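Local coordinates for possible periplasmic protein (Campylobacter jejuni, PDB 3RGC) that is a SurA-like periplasmic chaperone that probably helps other proteins fold and may have peptidyl-prolyl cis-trans isomerase activity, at residues Y15-T20 and G33-E38; I50-L55 and D96-K101; D117-F122 and N219-A224. All coordinates share one frame; numbering follows the deposited sequence.

Interaction 1: residues Y15-T20 and G33-E38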
# COMPACT_ATOMS: atom_id res chain seq x y z
N TYR B 15 21.06 -24.69 -37.03
CA TYR B 15 21.26 -25.15 -35.66
C TYR B 15 20.63 -24.17 -34.67
O TYR B 15 19.87 -24.57 -33.80
CB TYR B 15 22.75 -25.34 -35.36
N ASP B 16 20.95 -22.88 -34.82
CA ASP B 16 20.33 -21.84 -34.00
C ASP B 16 18.81 -21.93 -34.01
O ASP B 16 18.18 -21.90 -32.95
CB ASP B 16 20.73 -20.44 -34.49
CG ASP B 16 22.22 -20.21 -34.45
OD1 ASP B 16 22.90 -20.86 -33.63
OD2 ASP B 16 22.71 -19.38 -35.23
N ILE B 17 18.23 -22.01 -35.20
CA ILE B 17 16.78 -22.10 -35.35
C ILE B 17 16.29 -23.33 -34.61
O ILE B 17 15.27 -23.29 -33.92
CB ILE B 17 16.36 -22.21 -36.83
CG1 ILE B 17 16.67 -20.92 -37.58
CG2 ILE B 17 14.87 -22.50 -36.95
CD1 ILE B 17 17.02 -21.14 -39.03
N ASP B 18 17.02 -24.42 -34.76
CA ASP B 18 16.70 -25.66 -34.08
C ASP B 18 16.75 -25.50 -32.55
O ASP B 18 15.75 -25.70 -31.87
CB ASP B 18 17.64 -26.77 -34.54
CG ASP B 18 17.38 -28.09 -33.86
OD1 ASP B 18 16.58 -28.89 -34.39
OD2 ASP B 18 17.98 -28.33 -32.78
N GLN B 19 17.91 -25.13 -32.03
CA GLN B 19 18.07 -24.96 -30.59
C GLN B 19 17.12 -23.92 -30.00
O GLN B 19 16.75 -24.00 -28.83
CB GLN B 19 19.53 -24.64 -30.25
CG GLN B 19 20.43 -25.88 -30.26
CD GLN B 19 21.90 -25.56 -30.48
OE1 GLN B 19 22.28 -25.01 -31.52
NE2 GLN B 19 22.73 -25.91 -29.51
N THR B 20 16.72 -22.95 -30.82
CA THR B 20 15.80 -21.91 -30.37
C THR B 20 14.36 -22.41 -30.37
O THR B 20 13.56 -22.05 -29.49
CB THR B 20 15.92 -20.62 -31.21
OG1 THR B 20 17.22 -20.05 -31.04
CG2 THR B 20 14.88 -19.60 -30.77
N GLY B 33 11.79 -15.42 -36.19
CA GLY B 33 11.52 -14.06 -35.77
C GLY B 33 12.40 -13.65 -34.59
O GLY B 33 13.03 -12.59 -34.61
N VAL B 34 12.43 -14.48 -33.56
CA VAL B 34 13.25 -14.21 -32.39
C VAL B 34 14.71 -14.02 -32.79
O VAL B 34 15.35 -13.03 -32.41
CB VAL B 34 13.18 -15.35 -31.37
CG1 VAL B 34 14.38 -15.33 -30.45
CG2 VAL B 34 11.90 -15.26 -30.57
N LEU B 35 15.23 -14.97 -33.56
CA LEU B 35 16.62 -14.93 -33.97
C LEU B 35 16.92 -13.69 -34.81
O LEU B 35 17.98 -13.09 -34.69
CB LEU B 35 17.00 -16.21 -34.72
CG LEU B 35 17.29 -17.43 -33.84
CD1 LEU B 35 17.50 -18.67 -34.69
CD2 LEU B 35 18.52 -17.19 -32.97
N ILE B 36 15.96 -13.28 -35.65
CA ILE B 36 16.17 -12.10 -36.47
C ILE B 36 16.27 -10.88 -35.57
O ILE B 36 17.21 -10.10 -35.67
CB ILE B 36 15.07 -11.89 -37.52
CG1 ILE B 36 15.03 -13.04 -38.52
CG2 ILE B 36 15.27 -10.58 -38.25
CD1 ILE B 36 14.20 -12.76 -39.72
N ASN B 37 15.33 -10.74 -34.65
CA ASN B 37 15.39 -9.63 -33.70
C ASN B 37 16.62 -9.67 -32.78
O ASN B 37 17.19 -8.63 -32.48
CB ASN B 37 14.09 -9.56 -32.88
CG ASN B 37 14.10 -8.41 -31.88
OD1 ASN B 37 13.81 -7.27 -32.23
ND2 ASN B 37 14.43 -8.72 -30.63
N GLU B 38 17.04 -10.85 -32.35
CA GLU B 38 18.24 -10.93 -31.52
C GLU B 38 19.45 -10.42 -32.27
O GLU B 38 20.32 -9.78 -31.69
CB GLU B 38 18.52 -12.35 -31.06
CG GLU B 38 17.75 -12.77 -29.84
CD GLU B 38 18.19 -14.13 -29.34
OE1 GLU B 38 19.23 -14.63 -29.85
OE2 GLU B 38 17.52 -14.70 -28.45

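Interaction 2: residues I50-L55 and D96-K101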
# COMPACT_ATOMS: atom_id res chain seq x y z
N ILE B 50 27.24 -0.82 -26.18
CA ILE B 50 26.61 -1.37 -24.99
C ILE B 50 27.51 -2.46 -24.47
O ILE B 50 27.98 -3.28 -25.25
CB ILE B 50 25.23 -1.99 -25.31
CG1 ILE B 50 24.29 -0.94 -25.92
CG2 ILE B 50 24.60 -2.59 -24.06
CD1 ILE B 50 24.14 0.30 -25.06
N VAL B 51 27.74 -2.49 -23.16
CA VAL B 51 28.53 -3.55 -22.54
C VAL B 51 28.26 -3.70 -21.03
O VAL B 51 27.92 -2.75 -20.36
CB VAL B 51 30.05 -3.33 -22.79
CG1 VAL B 51 30.55 -2.18 -21.95
CG2 VAL B 51 30.83 -4.58 -22.46
N VAL B 52 28.44 -4.92 -20.53
CA VAL B 52 28.29 -5.24 -19.11
C VAL B 52 29.55 -5.93 -18.52
O VAL B 52 29.95 -7.00 -18.97
CB VAL B 52 27.10 -6.18 -18.92
CG1 VAL B 52 26.95 -6.56 -17.46
CG2 VAL B 52 25.82 -5.56 -19.50
N ASN B 53 30.16 -5.29 -17.52
CA ASN B 53 31.27 -5.82 -16.72
C ASN B 53 30.87 -7.01 -15.89
O ASN B 53 29.70 -7.19 -15.57
CB ASN B 53 31.67 -4.81 -15.63
CG ASN B 53 32.46 -3.70 -16.15
OD1 ASN B 53 32.09 -2.55 -16.02
ND2 ASN B 53 33.59 -4.03 -16.76
N ASP B 54 31.87 -7.72 -15.41
CA ASP B 54 31.66 -8.67 -14.33
C ASP B 54 31.24 -7.98 -13.05
O ASP B 54 30.36 -8.47 -12.35
CB ASP B 54 32.90 -9.52 -14.13
CG ASP B 54 33.11 -10.50 -15.27
OD1 ASP B 54 32.75 -11.68 -15.11
OD2 ASP B 54 33.61 -10.07 -16.34
N LEU B 55 31.82 -6.81 -12.75
CA LEU B 55 31.42 -6.06 -11.56
C LEU B 55 30.01 -5.49 -11.64
O LEU B 55 29.29 -5.54 -10.66
CB LEU B 55 32.41 -4.95 -11.22
CG LEU B 55 33.87 -5.37 -11.01
CD1 LEU B 55 34.68 -4.18 -10.51
CD2 LEU B 55 34.00 -6.53 -10.05
N ASP B 96 20.24 -10.44 -20.24
CA ASP B 96 19.13 -9.57 -19.85
C ASP B 96 19.59 -8.15 -19.52
O ASP B 96 18.89 -7.18 -19.85
CB ASP B 96 18.41 -10.15 -18.62
CG ASP B 96 17.79 -11.51 -18.89
OD1 ASP B 96 17.52 -11.82 -20.07
OD2 ASP B 96 17.57 -12.27 -17.91
N LEU B 97 20.73 -8.02 -18.86
CA LEU B 97 21.25 -6.69 -18.50
C LEU B 97 21.75 -5.94 -19.73
O LEU B 97 21.57 -4.73 -19.83
CB LEU B 97 22.37 -6.78 -17.48
CG LEU B 97 22.04 -7.24 -16.06
CD1 LEU B 97 23.33 -7.56 -15.29
CD2 LEU B 97 21.22 -6.19 -15.33
N GLU B 98 22.42 -6.66 -20.63
CA GLU B 98 22.89 -6.05 -21.86
C GLU B 98 21.68 -5.52 -22.62
O GLU B 98 21.69 -4.38 -23.09
CB GLU B 98 23.66 -7.07 -22.71
CG GLU B 98 25.03 -7.44 -22.18
CD GLU B 98 25.61 -8.68 -22.88
OE1 GLU B 98 24.82 -9.59 -23.21
OE2 GLU B 98 26.84 -8.74 -23.10
N LYS B 99 20.64 -6.35 -22.73
CA LYS B 99 19.41 -5.95 -23.39
C LYS B 99 18.76 -4.77 -22.68
O LYS B 99 18.23 -3.86 -23.33
CB LYS B 99 18.41 -7.12 -23.49
CG LYS B 99 18.80 -8.23 -24.48
CD LYS B 99 17.74 -9.35 -24.50
CE LYS B 99 18.21 -10.56 -25.31
NZ LYS B 99 17.31 -10.83 -26.48
N ARG B 100 18.80 -4.77 -21.35
CA ARG B 100 18.25 -3.64 -20.60
C ARG B 100 19.05 -2.36 -20.83
O ARG B 100 18.45 -1.29 -21.02
CB ARG B 100 18.13 -3.93 -19.10
CG ARG B 100 16.79 -4.54 -18.71
CD ARG B 100 16.56 -4.55 -17.20
NE ARG B 100 17.35 -5.57 -16.52
CZ ARG B 100 17.10 -6.88 -16.59
NH1 ARG B 100 16.10 -7.32 -17.33
NH2 ARG B 100 17.87 -7.73 -15.93
N LYS B 101 20.38 -2.45 -20.83
CA LYS B 101 21.20 -1.27 -21.15
C LYS B 101 20.84 -0.75 -22.56
O LYS B 101 20.73 0.45 -22.78
CB LYS B 101 22.69 -1.57 -21.05
CG LYS B 101 23.29 -1.45 -19.66
CD LYS B 101 24.81 -1.58 -19.70
CE LYS B 101 25.46 -1.04 -18.44
NZ LYS B 101 26.92 -0.76 -18.66
O HOH W 1 28.82 -7.08 -22.71

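Interaction 3: residues D117-F122 and N219-A224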
# COMPACT_ATOMS: atom_id res chain seq x y z
N ASP B 117 -1.54 19.13 -20.78
CA ASP B 117 -2.47 18.94 -21.87
C ASP B 117 -2.15 17.69 -22.68
O ASP B 117 -3.06 17.00 -23.12
CB ASP B 117 -2.67 20.20 -22.73
CG ASP B 117 -1.37 20.82 -23.19
OD1 ASP B 117 -0.40 20.86 -22.40
OD2 ASP B 117 -1.34 21.27 -24.35
N GLY B 118 -0.86 17.38 -22.83
CA GLY B 118 -0.47 16.14 -23.48
C GLY B 118 -1.09 14.93 -22.79
O GLY B 118 -1.67 14.06 -23.44
N ALA B 119 -0.98 14.89 -21.47
CA ALA B 119 -1.57 13.81 -20.69
C ALA B 119 -3.09 13.79 -20.79
O ALA B 119 -3.66 12.74 -21.10
CB ALA B 119 -1.14 13.91 -19.24
N LYS B 120 -3.74 14.93 -20.55
CA LYS B 120 -5.20 14.98 -20.64
C LYS B 120 -5.62 14.32 -21.93
O LYS B 120 -6.43 13.40 -21.94
CB LYS B 120 -5.75 16.41 -20.61
CG LYS B 120 -5.59 17.14 -19.29
N LYS B 121 -5.06 14.80 -23.04
CA LYS B 121 -5.48 14.30 -24.34
C LYS B 121 -5.24 12.80 -24.43
O LYS B 121 -6.04 12.07 -25.02
CB LYS B 121 -4.77 15.05 -25.46
CG LYS B 121 -5.52 14.97 -26.78
CD LYS B 121 -6.87 15.66 -26.72
CE LYS B 121 -7.58 15.61 -28.08
NZ LYS B 121 -8.91 16.28 -28.03
N PHE B 122 -4.16 12.33 -23.81
CA PHE B 122 -3.92 10.90 -23.72
C PHE B 122 -5.03 10.21 -22.93
O PHE B 122 -5.49 9.13 -23.29
CB PHE B 122 -2.58 10.60 -23.07
CG PHE B 122 -2.29 9.14 -22.95
CD1 PHE B 122 -1.74 8.44 -24.02
CD2 PHE B 122 -2.61 8.45 -21.79
CE1 PHE B 122 -1.48 7.09 -23.92
CE2 PHE B 122 -2.36 7.10 -21.68
CZ PHE B 122 -1.80 6.41 -22.75
N ASN B 219 -2.12 11.48 -11.82
CA ASN B 219 -0.80 10.92 -11.62
C ASN B 219 -0.60 9.60 -12.36
O ASN B 219 0.51 9.24 -12.73
CB ASN B 219 -0.53 10.73 -10.13
CG ASN B 219 0.93 10.69 -9.81
OD1 ASN B 219 1.72 11.45 -10.38
ND2 ASN B 219 1.32 9.79 -8.92
N GLU B 220 -1.69 8.88 -12.57
CA GLU B 220 -1.62 7.58 -13.21
C GLU B 220 -1.51 7.73 -14.73
O GLU B 220 -0.75 7.01 -15.39
CB GLU B 220 -2.85 6.74 -12.85
CG GLU B 220 -2.92 6.30 -11.38
CD GLU B 220 -3.06 7.46 -10.40
OE1 GLU B 220 -3.70 8.48 -10.75
OE2 GLU B 220 -2.54 7.35 -9.27
N VAL B 221 -2.27 8.67 -15.28
CA VAL B 221 -2.25 8.94 -16.71
C VAL B 221 -0.86 9.40 -17.14
O VAL B 221 -0.36 8.98 -18.19
CB VAL B 221 -3.30 10.00 -17.13
CG1 VAL B 221 -4.66 9.65 -16.56
CG2 VAL B 221 -2.88 11.38 -16.67
N LEU B 222 -0.22 10.22 -16.31
CA LEU B 222 1.08 10.74 -16.69
C LEU B 222 2.09 9.60 -16.80
O LEU B 222 2.85 9.54 -17.76
CB LEU B 222 1.56 11.82 -15.73
CG LEU B 222 2.84 12.53 -16.18
CD1 LEU B 222 2.69 13.03 -17.60
CD2 LEU B 222 3.20 13.66 -15.24
N ASN B 223 2.09 8.68 -15.84
CA ASN B 223 3.01 7.55 -15.93
C ASN B 223 2.73 6.66 -17.15
O ASN B 223 3.65 6.24 -17.85
CB ASN B 223 2.98 6.73 -14.64
CG ASN B 223 3.36 7.55 -13.41
OD1 ASN B 223 4.14 8.50 -13.51
ND2 ASN B 223 2.81 7.19 -12.26
N ALA B 224 1.46 6.40 -17.41
CA ALA B 224 1.05 5.58 -18.55
C ALA B 224 1.34 6.28 -19.88
O ALA B 224 1.76 5.64 -20.86
CB ALA B 224 -0.43 5.25 -18.44

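Interaction 1: residues Y15-T20 and G33-E38
The peptide plane joining D16 to I17 carries the methyl tip of L35 on one face: L35 CD1 stands over this plane toward the I17 side, 3.5 Å from I17 N and 3.6 Å from D16 C. At the oxygen end of the same plane, the T20 hydroxyl approaches from the face that L35 covers, while the T20 backbone N comes from the opposite face. D16 O therefore accepts two bonds, and T20 OG1 makes its own at 2.8 Å from D16 O, lying 39° above the carbonyl plane. This is helix-on-helix packing in the N-terminal part of a SurA-like chaperone fold, where helix 14-23 meets helix 30-48. The axes of the two short segments come within 10.3 Å at 117°, so the side chains between them touch at one localised patch instead of along a shared length.

L35 fills that patch. Its CG lies beside the backbone N, and a chi2 of 174° sets CD1 anti to CA, pushing this methyl group furthest toward the other helix. CD1 settles among D16 CB, the I17 backbone and I17 CG1, the last at 3.8 Å from L35 CD1; the I17 and L35 side chains cross at about a right angle. The other methyl, CD2, faces T20, whose side chain runs past that of L35 in the opposite direction. The hydroxyl beside this apolar group is already turned to its own helix by the bond to D16 O.

From strand 10-13, I12 touches both I17 and L35 and extends the apolar patch, while T13 OG1 bonds D16 N. T20 also touches A31, and its CG2 rests 4.3 Å from V34 CG1.

Interaction 2: residues I50-L55 and D96-K101
K101 NZ gives a 2.8 Å hydrogen bond to V51 O, meeting the carbonyl almost head-on with a C=O...N angle of 173°. The same ammonium group forms a salt bridge with E56 of helix 54-67, so one lysine ties helix 86-107 both to a loop and to the helix that follows it. The loop is the extended linker between helices 30-48 and 54-67, laid against helix 86-107 in the helical N-terminal part of this SurA-like fold. Its side chains alternate: the CB atoms of I50 and V52 point toward the helix and that of V51 points away.

Packing supports the polar bond along the lysine itself. The K101 chain is extended beyond CG, and its CD passes near V51 O and V52 CG2. At the helix end of the same side chain, I50 CG2 sits 3.7 Å from K101 CB and 3.6 Å from E98 O.

V52 is the buried residue here. V52 CG2, anti to the carbonyl carbon and beside the backbone N, is the methyl that meets the helix, reaching E98 CG at 3.4 Å, a close fit, and L97 CB at 4.2 Å. L97 also touches L57 and A60 of helix 54-67, and M45 of helix 30-48 touches both I50 and E98.

The E98 carboxylate reaches the loop through water: one molecule accepts from V52 N at 3.1 Å and donates to E98 OE2 at 2.6 Å.

Interaction 3: residues D117-F122 and N219-A224
This is a buried, mainly apolar helix-to-helix contact, made where the short helix 116-125 lies across the long helix 218-244. The axes of the two short segments run 92° apart and approach to 9.1 Å. No hydrogen bond links the segments, so the evidence for the fit is the meeting of small and branched side chains. A119 marks the closest backbone approach, with its CA 5.7 Å from L222 CA, consistent with the small side chain of A119 at this point. Its methyl, A119 CB, lies 4.0 Å from V221 CG2 and 4.3 Å from L222 CD1. V221 CG2 occupies the crowded position between its own backbone N and carbonyl carbon. L222 starts out away from the other helix, but its end bends back to join.

One turn further along, F122 has CG anti to the backbone N (chi1 180°), which directs the base of the ring toward A224. The ring slants against that residue, with F122 CE2 4.2 Å from A224 CB and F122 CZ 4.1 Å from A224 O. Y225 meets the same ring with the planes at about 40°, while Y214 touches both A119 and V221, and F130 also packs on V221.

The helices bracket residues 135-207, which hold a four-stranded antiparallel sheet; such a domain, probably related to peptidyl-prolyl isomerases and inserted before a long C-terminal helix, is consistent with the SurA-like architecture.

Interactions 1 and 2 belong to one helical assembly: their centres are 21 Å apart and they touch directly, E38 CG of interaction 1 lying 3.9 Å from K99 NZ of interaction 2. Helix 30-48 carries residues 33-38, leads into the linker of interaction 2 and touches helix 86-107. Interaction 3 stands apart, with its nearest atoms about 17 Å from those of interaction 2 and about 21 Å from those of interaction 1. The chain still connects them: helix 86-107 leads on to helix 116-125, and the long helix 218-244 ends just before strand 247-249, which pairs with strand 3-7 in the sheet that also contains strand 10-13 beside interaction 1.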